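Local structure of methionine gamma-lyase (1PFF) at residues A162-I165 with A166-S170. The protein belongs to the Cys/Met metabolism family of PLP-dependent enzymes, which share the fold of the aminotransferase-like superfamily. Sequence-based numbering, arbitrary orientation.
Sequences ADII and AKVKS. With EDO (1,2-ethanediol), chain M.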
# COMPACT_ATOMS: atom_id res chain seq x y z
N ALA A 162 -28.30 11.12 -6.68
CA ALA A 162 -28.08 10.54 -5.35
C ALA A 162 -28.95 9.31 -5.08
O ALA A 162 -28.47 8.29 -4.55
CB ALA A 162 -28.29 11.59 -4.26
N ASP A 163 -30.22 9.38 -5.47
CA ASP A 163 -31.13 8.28 -5.20
C ASP A 163 -30.81 7.01 -6.00
O ASP A 163 -30.91 5.90 -5.46
CB ASP A 163 -32.61 8.72 -5.28
CG ASP A 163 -33.08 9.05 -6.69
OD1 ASP A 163 -32.26 9.22 -7.63
OD2 ASP A 163 -34.30 9.16 -6.96
N ILE A 164 -30.40 7.17 -7.26
CA ILE A 164 -29.89 6.05 -8.06
C ILE A 164 -28.61 5.45 -7.45
O ILE A 164 -28.53 4.23 -7.26
CB ILE A 164 -29.66 6.46 -9.53
CG1 ILE A 164 -31.01 6.69 -10.24
CG2 ILE A 164 -28.85 5.37 -10.28
CD1 ILE A 164 -30.89 7.36 -11.59
N ILE A 165 -27.63 6.30 -7.14
CA ILE A 165 -26.38 5.83 -6.53
C ILE A 165 -26.59 5.14 -5.18
O ILE A 165 -25.87 4.20 -4.85
CB ILE A 165 -25.34 6.97 -6.41
CG1 ILE A 165 -24.88 7.44 -7.80
CG2 ILE A 165 -24.15 6.53 -5.52
CD1 ILE A 165 -24.40 6.30 -8.72
N ALA A 166 -27.56 5.62 -4.40
CA ALA A 166 -27.95 4.93 -3.17
C ALA A 166 -28.28 3.46 -3.42
O ALA A 166 -27.82 2.60 -2.68
CB ALA A 166 -29.13 5.64 -2.50
N LYS A 167 -29.05 3.17 -4.47
CA LYS A 167 -29.43 1.80 -4.84
C LYS A 167 -28.27 1.01 -5.44
O LYS A 167 -28.11 -0.18 -5.17
CB LYS A 167 -30.61 1.82 -5.81
CG LYS A 167 -31.93 2.23 -5.17
CD LYS A 167 -33.09 1.98 -6.12
CE LYS A 167 -34.43 2.23 -5.42
NZ LYS A 167 -35.50 2.58 -6.40
N VAL A 168 -27.47 1.68 -6.27
CA VAL A 168 -26.27 1.07 -6.85
C VAL A 168 -25.36 0.56 -5.73
O VAL A 168 -24.87 -0.56 -5.80
CB VAL A 168 -25.51 2.04 -7.80
CG1 VAL A 168 -24.13 1.48 -8.21
CG2 VAL A 168 -26.35 2.36 -9.03
N LYS A 169 -25.17 1.37 -4.68
CA LYS A 169 -24.31 1.00 -3.56
C LYS A 169 -24.92 -0.11 -2.70
O LYS A 169 -24.28 -1.14 -2.44
CB LYS A 169 -24.02 2.22 -2.67
CG LYS A 169 -23.03 3.20 -3.29
CD LYS A 169 -22.71 4.35 -2.34
CE LYS A 169 -21.53 5.15 -2.88
NZ LYS A 169 -21.13 6.23 -1.95
N SER A 170 -26.16 0.11 -2.25
CA SER A 170 -26.75 -0.78 -1.26
C SER A 170 -27.23 -2.09 -1.87
O SER A 170 -27.25 -3.13 -1.19
CB SER A 170 -27.86 -0.07 -0.46
OG SER A 170 -28.95 0.28 -1.28
C1 EDO M . -39.18 2.14 -8.28
O1 EDO M . -38.89 1.55 -7.02
C2 EDO M . -37.90 2.67 -8.92
O2 EDO M . -36.97 1.61 -9.10
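Ala162 O accepts a hydrogen bond from Ala166 N at 2.8 Å, and the same i to i+4 bonding links Ile164 O to Val168 N and Ile165 O to Lys169 N, whereas Lys167 N to Asp163 O is stretched and weak. These bonds form the first turns of the amphipathic helix 162-177, which follows strand 156-160 and packs at the edge of the seven-stranded mixed sheet of the PLP-dependent fold. Ile164, Ile165 and Val168 make up its buried side. Ile164 meets Val168 one turn on through their CG2 methyls, 4.1 Å apart; with chi1 of Val168 at 170°, CG2 stands beside the valine's own backbone N, anti to its carbonyl carbon, which turns it toward the preceding turn, where it also lies 3.4 Å from Ile164 O. Phe33 of helix 22-33 covers both residues, while Ile165 leans on Ala15 and Ala17 of strand 15-19 and on Val158.

Beside this apolar face, Lys169 runs its methylene chain past Ile165, CE coming within 4.0 Å of Ile165 CG2. With CG anti to the carbonyl carbon (chi1 -74°) and the chain extended beyond it, the aliphatic part crosses that methyl at a slant while NZ continues to a salt bridge with Glu4. Lys167, equally extended, runs past Thr32 and Phe33 of helix 22-33 and gives a weak hydrogen bond to a 1,2-ethanediol, probably from the crystallisation liquor. Its ammonium and the Asp163 carboxylate carry opposite charges but are not in contact. The carboxylate has nearer neighbours: OD1 takes a weak bond from the amide of Ile164 and forms a long, weak ion pair with Arg161. One turn beyond Ala166, Ser170 grips Ala166 O twice, its N and OG approaching from opposite faces of the carbonyl plane, with OG at 2.9 Å from that oxygen.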